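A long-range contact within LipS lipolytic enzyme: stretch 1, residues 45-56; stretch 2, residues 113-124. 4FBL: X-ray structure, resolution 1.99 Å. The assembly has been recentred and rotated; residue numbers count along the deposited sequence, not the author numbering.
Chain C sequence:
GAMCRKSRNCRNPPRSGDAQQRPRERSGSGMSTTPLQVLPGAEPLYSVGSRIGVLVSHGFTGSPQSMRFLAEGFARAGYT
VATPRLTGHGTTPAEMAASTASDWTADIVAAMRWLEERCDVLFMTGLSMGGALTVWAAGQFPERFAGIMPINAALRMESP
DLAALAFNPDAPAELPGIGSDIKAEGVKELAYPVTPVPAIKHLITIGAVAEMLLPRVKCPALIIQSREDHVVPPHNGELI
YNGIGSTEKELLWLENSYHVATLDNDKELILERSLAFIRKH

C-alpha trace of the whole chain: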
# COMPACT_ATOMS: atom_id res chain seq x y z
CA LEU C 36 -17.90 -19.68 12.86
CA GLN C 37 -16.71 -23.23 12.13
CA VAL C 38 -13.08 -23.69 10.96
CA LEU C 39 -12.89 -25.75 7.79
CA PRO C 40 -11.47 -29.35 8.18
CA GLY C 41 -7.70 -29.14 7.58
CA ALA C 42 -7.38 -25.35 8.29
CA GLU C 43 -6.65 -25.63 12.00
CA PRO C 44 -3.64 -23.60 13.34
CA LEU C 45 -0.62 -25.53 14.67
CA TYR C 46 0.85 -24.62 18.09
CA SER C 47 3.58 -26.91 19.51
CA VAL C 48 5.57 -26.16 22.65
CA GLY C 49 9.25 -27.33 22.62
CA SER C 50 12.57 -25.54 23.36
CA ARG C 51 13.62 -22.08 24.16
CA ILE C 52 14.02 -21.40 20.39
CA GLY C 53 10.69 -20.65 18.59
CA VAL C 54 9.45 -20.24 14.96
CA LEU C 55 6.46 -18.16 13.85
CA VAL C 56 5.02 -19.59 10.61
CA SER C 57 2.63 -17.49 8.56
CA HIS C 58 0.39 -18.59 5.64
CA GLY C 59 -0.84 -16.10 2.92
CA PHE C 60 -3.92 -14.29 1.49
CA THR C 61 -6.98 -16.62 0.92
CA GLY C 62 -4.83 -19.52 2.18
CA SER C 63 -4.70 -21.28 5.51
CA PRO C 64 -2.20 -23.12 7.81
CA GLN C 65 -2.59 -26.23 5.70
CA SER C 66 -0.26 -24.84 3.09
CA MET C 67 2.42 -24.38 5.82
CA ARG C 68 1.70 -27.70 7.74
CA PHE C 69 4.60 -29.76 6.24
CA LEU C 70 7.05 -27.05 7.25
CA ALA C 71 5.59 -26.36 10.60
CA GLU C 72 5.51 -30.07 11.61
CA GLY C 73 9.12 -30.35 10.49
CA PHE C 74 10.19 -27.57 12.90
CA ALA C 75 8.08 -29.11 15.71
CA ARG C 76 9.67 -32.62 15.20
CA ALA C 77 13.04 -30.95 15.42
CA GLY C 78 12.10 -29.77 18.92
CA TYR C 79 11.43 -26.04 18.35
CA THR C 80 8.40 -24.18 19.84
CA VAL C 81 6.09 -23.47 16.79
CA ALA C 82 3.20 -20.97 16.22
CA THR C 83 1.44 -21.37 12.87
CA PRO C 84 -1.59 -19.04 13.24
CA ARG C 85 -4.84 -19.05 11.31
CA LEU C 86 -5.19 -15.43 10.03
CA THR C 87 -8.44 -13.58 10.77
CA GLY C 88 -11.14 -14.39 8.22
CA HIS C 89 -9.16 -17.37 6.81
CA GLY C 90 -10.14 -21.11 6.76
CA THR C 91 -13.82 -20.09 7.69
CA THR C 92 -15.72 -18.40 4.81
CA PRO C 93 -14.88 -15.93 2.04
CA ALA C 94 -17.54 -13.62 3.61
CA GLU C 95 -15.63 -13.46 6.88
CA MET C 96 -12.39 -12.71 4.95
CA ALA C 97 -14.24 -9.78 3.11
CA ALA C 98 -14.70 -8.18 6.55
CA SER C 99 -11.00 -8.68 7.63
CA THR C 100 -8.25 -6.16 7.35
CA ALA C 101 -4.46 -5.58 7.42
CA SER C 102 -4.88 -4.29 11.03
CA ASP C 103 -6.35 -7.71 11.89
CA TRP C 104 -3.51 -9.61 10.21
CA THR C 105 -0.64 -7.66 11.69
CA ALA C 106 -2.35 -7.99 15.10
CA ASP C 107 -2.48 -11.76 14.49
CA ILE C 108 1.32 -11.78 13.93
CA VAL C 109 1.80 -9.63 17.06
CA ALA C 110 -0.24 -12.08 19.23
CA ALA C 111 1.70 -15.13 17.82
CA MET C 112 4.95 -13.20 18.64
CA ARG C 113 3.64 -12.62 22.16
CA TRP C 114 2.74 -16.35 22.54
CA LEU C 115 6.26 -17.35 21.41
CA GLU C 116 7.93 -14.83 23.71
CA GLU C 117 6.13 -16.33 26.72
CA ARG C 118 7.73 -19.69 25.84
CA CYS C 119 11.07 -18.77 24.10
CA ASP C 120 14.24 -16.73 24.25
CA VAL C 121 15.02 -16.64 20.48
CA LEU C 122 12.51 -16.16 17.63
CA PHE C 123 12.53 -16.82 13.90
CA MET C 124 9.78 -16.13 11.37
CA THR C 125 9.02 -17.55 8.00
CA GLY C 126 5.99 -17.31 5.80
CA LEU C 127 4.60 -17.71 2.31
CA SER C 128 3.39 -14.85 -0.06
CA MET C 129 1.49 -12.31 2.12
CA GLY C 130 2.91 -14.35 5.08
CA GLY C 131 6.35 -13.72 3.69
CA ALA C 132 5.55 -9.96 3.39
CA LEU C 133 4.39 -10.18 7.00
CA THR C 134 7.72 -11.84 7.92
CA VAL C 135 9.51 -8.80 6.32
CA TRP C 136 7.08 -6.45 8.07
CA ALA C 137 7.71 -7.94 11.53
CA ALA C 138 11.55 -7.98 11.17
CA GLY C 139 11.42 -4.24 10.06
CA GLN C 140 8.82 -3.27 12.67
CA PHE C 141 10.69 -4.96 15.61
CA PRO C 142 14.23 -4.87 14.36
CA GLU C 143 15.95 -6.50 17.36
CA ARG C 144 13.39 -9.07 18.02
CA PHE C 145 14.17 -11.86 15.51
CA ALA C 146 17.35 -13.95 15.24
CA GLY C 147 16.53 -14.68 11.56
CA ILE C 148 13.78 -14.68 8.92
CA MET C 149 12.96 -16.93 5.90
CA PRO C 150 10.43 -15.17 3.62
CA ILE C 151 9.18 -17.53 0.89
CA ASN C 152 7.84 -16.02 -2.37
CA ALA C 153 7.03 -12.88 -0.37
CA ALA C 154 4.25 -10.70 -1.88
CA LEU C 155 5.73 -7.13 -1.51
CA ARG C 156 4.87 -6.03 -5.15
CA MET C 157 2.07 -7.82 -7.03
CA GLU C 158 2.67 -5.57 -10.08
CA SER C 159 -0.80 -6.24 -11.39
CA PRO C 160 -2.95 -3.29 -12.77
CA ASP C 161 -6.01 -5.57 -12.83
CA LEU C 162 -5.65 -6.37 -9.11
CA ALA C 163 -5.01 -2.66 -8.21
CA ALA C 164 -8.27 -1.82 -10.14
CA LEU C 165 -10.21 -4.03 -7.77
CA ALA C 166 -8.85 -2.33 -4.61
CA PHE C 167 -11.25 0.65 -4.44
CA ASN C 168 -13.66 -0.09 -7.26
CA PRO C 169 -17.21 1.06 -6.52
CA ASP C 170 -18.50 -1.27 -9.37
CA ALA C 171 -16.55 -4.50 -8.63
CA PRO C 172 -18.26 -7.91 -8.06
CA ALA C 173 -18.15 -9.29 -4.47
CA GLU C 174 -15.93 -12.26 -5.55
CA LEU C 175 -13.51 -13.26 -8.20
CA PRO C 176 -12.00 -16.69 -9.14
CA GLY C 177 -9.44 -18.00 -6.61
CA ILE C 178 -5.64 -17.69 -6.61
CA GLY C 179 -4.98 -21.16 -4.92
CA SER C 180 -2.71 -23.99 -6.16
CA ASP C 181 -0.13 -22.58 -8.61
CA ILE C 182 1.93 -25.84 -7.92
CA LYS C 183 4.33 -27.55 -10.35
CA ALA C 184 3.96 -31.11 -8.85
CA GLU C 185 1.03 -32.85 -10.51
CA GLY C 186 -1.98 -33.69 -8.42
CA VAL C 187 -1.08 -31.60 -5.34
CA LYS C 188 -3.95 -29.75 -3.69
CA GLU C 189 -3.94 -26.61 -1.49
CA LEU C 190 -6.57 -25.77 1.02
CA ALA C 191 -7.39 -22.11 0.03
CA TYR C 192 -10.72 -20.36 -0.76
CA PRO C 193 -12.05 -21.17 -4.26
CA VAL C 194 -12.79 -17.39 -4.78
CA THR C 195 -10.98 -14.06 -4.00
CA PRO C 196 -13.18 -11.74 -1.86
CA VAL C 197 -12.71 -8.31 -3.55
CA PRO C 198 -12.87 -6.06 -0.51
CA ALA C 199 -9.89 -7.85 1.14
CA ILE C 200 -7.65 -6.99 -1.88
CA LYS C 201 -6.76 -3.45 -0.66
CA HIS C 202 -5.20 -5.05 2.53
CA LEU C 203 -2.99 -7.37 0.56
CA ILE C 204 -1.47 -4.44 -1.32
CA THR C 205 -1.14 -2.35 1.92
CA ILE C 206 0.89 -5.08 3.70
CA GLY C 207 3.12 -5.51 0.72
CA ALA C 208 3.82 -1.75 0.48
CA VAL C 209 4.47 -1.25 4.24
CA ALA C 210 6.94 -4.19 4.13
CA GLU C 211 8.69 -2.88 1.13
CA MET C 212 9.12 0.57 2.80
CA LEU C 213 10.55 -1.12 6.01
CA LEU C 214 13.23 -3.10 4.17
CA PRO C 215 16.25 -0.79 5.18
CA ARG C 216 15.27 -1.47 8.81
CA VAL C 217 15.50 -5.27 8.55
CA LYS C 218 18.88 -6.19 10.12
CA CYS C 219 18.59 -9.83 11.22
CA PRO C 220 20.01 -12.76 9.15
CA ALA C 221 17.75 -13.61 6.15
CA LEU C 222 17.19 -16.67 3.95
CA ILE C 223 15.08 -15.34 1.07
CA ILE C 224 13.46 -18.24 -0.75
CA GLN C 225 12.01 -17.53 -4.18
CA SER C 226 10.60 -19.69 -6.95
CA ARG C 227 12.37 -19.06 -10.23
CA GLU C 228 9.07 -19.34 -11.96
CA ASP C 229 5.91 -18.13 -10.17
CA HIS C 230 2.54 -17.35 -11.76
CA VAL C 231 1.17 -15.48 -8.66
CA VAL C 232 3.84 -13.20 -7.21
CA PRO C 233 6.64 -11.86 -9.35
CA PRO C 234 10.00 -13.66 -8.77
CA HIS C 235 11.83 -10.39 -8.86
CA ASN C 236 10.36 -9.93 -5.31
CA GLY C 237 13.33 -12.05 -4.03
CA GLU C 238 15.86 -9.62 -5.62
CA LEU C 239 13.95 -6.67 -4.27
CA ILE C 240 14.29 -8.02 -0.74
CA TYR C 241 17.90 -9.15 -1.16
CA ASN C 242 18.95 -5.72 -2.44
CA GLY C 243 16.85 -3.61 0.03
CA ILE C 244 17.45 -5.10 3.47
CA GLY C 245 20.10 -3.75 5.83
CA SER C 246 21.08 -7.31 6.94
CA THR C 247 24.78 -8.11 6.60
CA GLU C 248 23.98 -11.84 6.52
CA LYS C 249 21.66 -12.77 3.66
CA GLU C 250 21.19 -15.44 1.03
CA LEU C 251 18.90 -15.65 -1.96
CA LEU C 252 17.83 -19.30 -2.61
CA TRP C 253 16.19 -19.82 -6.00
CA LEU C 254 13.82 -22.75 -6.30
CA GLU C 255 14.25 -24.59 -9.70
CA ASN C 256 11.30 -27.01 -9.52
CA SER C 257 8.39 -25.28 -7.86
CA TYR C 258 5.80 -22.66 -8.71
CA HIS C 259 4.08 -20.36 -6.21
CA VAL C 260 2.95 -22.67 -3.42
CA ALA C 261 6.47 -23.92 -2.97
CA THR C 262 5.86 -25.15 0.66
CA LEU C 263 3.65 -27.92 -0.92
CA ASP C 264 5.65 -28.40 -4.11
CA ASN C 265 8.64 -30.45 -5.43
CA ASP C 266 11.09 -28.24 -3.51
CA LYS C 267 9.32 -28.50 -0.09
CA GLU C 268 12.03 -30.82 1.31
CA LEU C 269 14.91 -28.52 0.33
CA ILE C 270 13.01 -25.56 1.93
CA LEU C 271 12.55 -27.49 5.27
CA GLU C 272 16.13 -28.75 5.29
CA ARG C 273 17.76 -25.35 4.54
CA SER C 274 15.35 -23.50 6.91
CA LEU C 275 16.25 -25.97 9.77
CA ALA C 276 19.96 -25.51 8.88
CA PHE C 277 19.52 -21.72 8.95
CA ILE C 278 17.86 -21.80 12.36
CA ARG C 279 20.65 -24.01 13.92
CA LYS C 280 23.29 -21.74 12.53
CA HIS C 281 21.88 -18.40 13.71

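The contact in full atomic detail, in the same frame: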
# COMPACT_ATOMS: atom_id res chain seq x y z
N LEU C 45 -1.50 -24.58 13.99
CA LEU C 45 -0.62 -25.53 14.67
C LEU C 45 0.23 -24.78 15.69
O LEU C 45 0.89 -23.81 15.35
CB LEU C 45 0.23 -26.26 13.62
CG LEU C 45 1.63 -26.89 13.89
CD1 LEU C 45 2.00 -27.14 15.35
CD2 LEU C 45 1.90 -28.12 13.00
N TYR C 46 0.12 -25.17 16.96
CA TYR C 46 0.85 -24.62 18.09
C TYR C 46 1.55 -25.86 18.69
O TYR C 46 0.94 -26.95 18.78
CB TYR C 46 -0.10 -23.94 19.11
CG TYR C 46 -0.62 -22.65 18.57
CD1 TYR C 46 0.17 -21.47 18.60
CD2 TYR C 46 -1.89 -22.59 17.96
CE1 TYR C 46 -0.28 -20.28 18.03
CE2 TYR C 46 -2.35 -21.38 17.38
CZ TYR C 46 -1.54 -20.25 17.41
OH TYR C 46 -2.02 -19.07 16.87
N SER C 47 2.85 -25.75 18.97
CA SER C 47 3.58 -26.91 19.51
C SER C 47 4.60 -26.33 20.46
O SER C 47 5.31 -25.39 20.08
CB SER C 47 4.22 -27.70 18.38
OG SER C 47 5.13 -28.64 18.93
N VAL C 48 4.62 -26.78 21.72
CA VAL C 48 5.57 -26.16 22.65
C VAL C 48 6.81 -27.07 22.74
O VAL C 48 6.65 -28.27 22.84
CB VAL C 48 4.96 -26.02 24.01
CG1 VAL C 48 5.97 -25.35 25.04
CG2 VAL C 48 3.58 -25.33 23.88
N GLY C 49 8.02 -26.51 22.69
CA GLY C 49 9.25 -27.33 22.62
C GLY C 49 10.34 -26.58 23.38
O GLY C 49 10.11 -26.12 24.47
N SER C 50 11.48 -26.33 22.74
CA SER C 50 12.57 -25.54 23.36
C SER C 50 12.40 -24.05 23.43
O SER C 50 11.39 -23.47 22.98
CB SER C 50 13.92 -25.79 22.73
OG SER C 50 13.93 -25.48 21.33
N ARG C 51 13.43 -23.47 24.00
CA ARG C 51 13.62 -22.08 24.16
C ARG C 51 13.82 -21.35 22.81
O ARG C 51 13.86 -20.16 22.77
CB ARG C 51 14.80 -21.86 25.06
CG ARG C 51 16.10 -22.57 24.65
CD ARG C 51 17.09 -22.65 25.81
NE ARG C 51 18.46 -22.95 25.42
CZ ARG C 51 19.07 -24.11 25.63
NH1 ARG C 51 18.43 -25.07 26.22
NH2 ARG C 51 20.31 -24.30 25.24
N ILE C 52 13.95 -22.08 21.73
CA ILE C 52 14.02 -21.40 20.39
C ILE C 52 12.66 -21.59 19.67
O ILE C 52 12.20 -22.72 19.58
CB ILE C 52 15.15 -21.96 19.59
CG1 ILE C 52 16.51 -21.63 20.30
CG2 ILE C 52 15.19 -21.27 18.12
CD1 ILE C 52 17.66 -22.50 19.71
N GLY C 53 12.05 -20.51 19.20
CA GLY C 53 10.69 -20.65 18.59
C GLY C 53 10.58 -20.11 17.15
O GLY C 53 11.38 -19.26 16.75
N VAL C 54 9.62 -20.62 16.39
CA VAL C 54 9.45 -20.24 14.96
C VAL C 54 8.00 -19.83 14.77
O VAL C 54 7.08 -20.64 15.10
CB VAL C 54 9.76 -21.40 13.96
CG1 VAL C 54 9.83 -20.88 12.48
CG2 VAL C 54 11.08 -22.13 14.33
N LEU C 55 7.79 -18.64 14.17
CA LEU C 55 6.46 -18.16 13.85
C LEU C 55 6.32 -18.47 12.37
O LEU C 55 7.20 -18.10 11.59
CB LEU C 55 6.44 -16.63 14.11
CG LEU C 55 5.03 -16.04 14.38
CD1 LEU C 55 5.19 -14.56 14.81
CD2 LEU C 55 4.14 -16.06 13.14
N VAL C 56 5.24 -19.17 11.99
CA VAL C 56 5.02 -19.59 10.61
C VAL C 56 3.75 -19.02 10.06
O VAL C 56 2.69 -19.32 10.58
CB VAL C 56 4.94 -21.16 10.49
CG1 VAL C 56 4.90 -21.53 9.00
CG2 VAL C 56 6.16 -21.80 11.21
N ARG C 113 3.76 -12.66 20.70
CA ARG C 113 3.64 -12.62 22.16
C ARG C 113 3.57 -14.04 22.76
O ARG C 113 4.12 -14.28 23.83
CB ARG C 113 2.47 -11.75 22.60
CG ARG C 113 2.80 -10.27 22.20
CD ARG C 113 1.64 -9.30 22.39
NE ARG C 113 2.10 -7.91 22.26
CZ ARG C 113 1.31 -6.85 22.13
NH1 ARG C 113 -0.02 -7.00 22.06
NH2 ARG C 113 1.84 -5.62 22.03
N TRP C 114 2.90 -14.96 22.07
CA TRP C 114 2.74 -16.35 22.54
C TRP C 114 4.12 -17.04 22.56
O TRP C 114 4.45 -17.77 23.54
CB TRP C 114 1.74 -17.08 21.64
CG TRP C 114 1.46 -18.51 21.99
CD1 TRP C 114 0.44 -18.98 22.76
CD2 TRP C 114 2.21 -19.69 21.55
NE1 TRP C 114 0.50 -20.38 22.83
CE2 TRP C 114 1.58 -20.83 22.11
CE3 TRP C 114 3.38 -19.88 20.75
CZ2 TRP C 114 2.03 -22.16 21.86
CZ3 TRP C 114 3.87 -21.20 20.53
CH2 TRP C 114 3.20 -22.33 21.09
N LEU C 115 4.91 -16.79 21.51
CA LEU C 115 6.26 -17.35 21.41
C LEU C 115 7.17 -16.75 22.46
O LEU C 115 7.93 -17.46 23.02
CB LEU C 115 6.87 -17.11 20.02
CG LEU C 115 6.30 -17.87 18.88
CD1 LEU C 115 6.85 -17.38 17.56
CD2 LEU C 115 6.49 -19.38 18.96
N GLU C 116 7.07 -15.47 22.74
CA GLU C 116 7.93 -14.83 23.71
C GLU C 116 7.66 -15.30 25.15
O GLU C 116 8.55 -15.38 25.94
CB GLU C 116 7.82 -13.32 23.65
CG GLU C 116 8.69 -12.73 22.63
CD GLU C 116 8.07 -11.46 22.08
OE1 GLU C 116 8.54 -11.00 21.03
OE2 GLU C 116 7.11 -10.93 22.66
N GLU C 117 6.41 -15.59 25.49
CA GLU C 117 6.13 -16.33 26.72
C GLU C 117 6.91 -17.64 26.90
O GLU C 117 7.30 -17.97 27.99
CB GLU C 117 4.59 -16.58 26.82
CG GLU C 117 3.81 -15.29 27.21
CD GLU C 117 2.26 -15.42 27.05
OE1 GLU C 117 1.68 -16.44 26.68
OE2 GLU C 117 1.57 -14.45 27.32
N ARG C 118 7.10 -18.41 25.84
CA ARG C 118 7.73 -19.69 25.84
C ARG C 118 9.22 -19.81 25.36
O ARG C 118 9.76 -20.91 25.38
CB ARG C 118 6.86 -20.63 24.99
CG ARG C 118 5.41 -20.72 25.59
CD ARG C 118 4.43 -21.29 24.60
NE ARG C 118 3.19 -21.63 25.25
CZ ARG C 118 2.26 -20.72 25.57
NH1 ARG C 118 2.46 -19.44 25.28
NH2 ARG C 118 1.15 -21.09 26.21
N CYS C 119 9.83 -18.72 24.91
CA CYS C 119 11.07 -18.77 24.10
C CYS C 119 11.93 -17.59 24.34
O CYS C 119 11.47 -16.51 24.56
CB CYS C 119 10.72 -18.76 22.58
SG CYS C 119 9.78 -20.10 22.22
N ASP C 120 13.23 -17.80 24.19
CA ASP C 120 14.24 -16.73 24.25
C ASP C 120 14.66 -16.17 22.88
O ASP C 120 15.27 -15.18 22.83
CB ASP C 120 15.57 -17.37 24.86
CG ASP C 120 15.36 -17.81 26.32
OD1 ASP C 120 14.53 -17.14 27.01
OD2 ASP C 120 15.99 -18.83 26.77
N VAL C 121 14.51 -16.96 21.84
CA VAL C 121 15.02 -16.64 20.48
C VAL C 121 13.83 -16.88 19.54
O VAL C 121 13.16 -17.88 19.70
CB VAL C 121 16.14 -17.68 20.10
CG1 VAL C 121 16.85 -17.31 18.81
CG2 VAL C 121 17.11 -17.76 21.24
N LEU C 122 13.61 -15.98 18.56
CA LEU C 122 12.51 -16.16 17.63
C LEU C 122 12.98 -16.14 16.23
O LEU C 122 13.85 -15.36 15.91
CB LEU C 122 11.54 -14.99 17.83
CG LEU C 122 10.47 -15.11 18.94
CD1 LEU C 122 10.88 -15.28 20.42
CD2 LEU C 122 9.37 -13.99 18.75
N PHE C 123 12.39 -16.98 15.36
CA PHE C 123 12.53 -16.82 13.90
C PHE C 123 11.13 -16.65 13.27
O PHE C 123 10.15 -17.05 13.86
CB PHE C 123 13.20 -18.05 13.25
CG PHE C 123 14.65 -18.24 13.67
CD1 PHE C 123 14.94 -18.74 14.97
CD2 PHE C 123 15.72 -17.88 12.82
CE1 PHE C 123 16.21 -18.93 15.41
CE2 PHE C 123 17.07 -18.06 13.29
CZ PHE C 123 17.26 -18.62 14.61
N MET C 124 11.08 -16.18 12.02
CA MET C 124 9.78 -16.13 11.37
C MET C 124 10.00 -16.46 9.91
O MET C 124 11.02 -16.14 9.31
CB MET C 124 9.12 -14.72 11.60
CG MET C 124 7.72 -14.69 10.82
SD MET C 124 6.89 -13.16 11.32
CE MET C 124 5.42 -13.32 10.25

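The contact joins two neighbouring parallel strands, paired from Ile52 with Val121 to Leu55 with Met124, and adds to them the helix that precedes the second strand. Together the two stretches bury 845 Å² of surface. The backbone supplies the framework. Gly53 is bonded through both its N and its O: Gly53 N donates to Val121 O at 2.9 Å, and Phe123 N donates to Gly53 O, also at 2.9 Å. Leu55 N continues the ladder to Phe123 O at 2.9 Å, so that Ile52 pairs with Val121, Gly53 with Leu122, Val54 with Phe123 and Leu55 with Met124. The ladder begins at Arg51 O, which accepts a hydrogen bond from Asp120 N at 2.8 Å and a weak one from Val121 N at 3.4 Å.

Side chains alternate between the two faces of the sheet. On one face lie Ile52, Val54, Val121 and Phe123. With chi1 m, Ile52 sets CG1 4.0 Å from Val121 CB and CG2 3.7 Å from Phe123 CE1, at the edge of the ring; chi2 t extends CD1 beyond. Phe123, at chi1 m and chi2 74°, presents its ring edge to Ile52 CG2, and Gly53 O also lies near the ring plane. Val54 and Val121 are both t at chi1. Beta-branched residues such as these and Ile52 suit strands, where an extended backbone accommodates two substituents on CB.

The other face carries Leu55, Leu122 and Met124 and is covered by the helix. Here Gly53 makes the room. Its CA lies 3.8 Å from Cys119 SG, and a CB in the ideal position would come within 2.8 Å of that sulfur, a clash, and within a tight 3.3 Å of Leu115 CD2. Having no side chain, glycine leaves room for both. Cys119, m at chi1, is compact enough to place its sulfur in this buried space. Leu115, in the common m,t rotamer, reaches from the helix toward the strand, and its CD1 packs 3.6 Å from Leu55 CB. Leu55 takes t,t, and the same CB lies 4.0 Å from Met124 CG. With all three chi angles t, Met124 is fully extended, an unbranched chain that remains wholly apolar in a buried setting.

One residue earlier in the helix, Trp114 makes the aromatic part of the contact. Its chi1 of 180° and chi2 of 95° set the indole against the first stretch, where Tyr46, at chi1 m, points its edge toward the indole face: the centroids of the tyrosine ring and the six-membered indole ring are 5.1 Å apart, their planes at 60°, and Tyr46 CD1 lies 3.8 Å from Trp114 CZ2. Val48, t at chi1, places CG2 4.1 Å from Trp114 CZ2 and 4.0 Å from Arg118 NE. Arg118 extends through m, t and t, then turns at chi4 (79°); its NH1 donates to Trp114 O at 3.1 Å and forms a salt bridge with Glu117 OE1 at 3.4 Å. Its charge is thus engaged within its own stretch, while its exposed chain borders the valine.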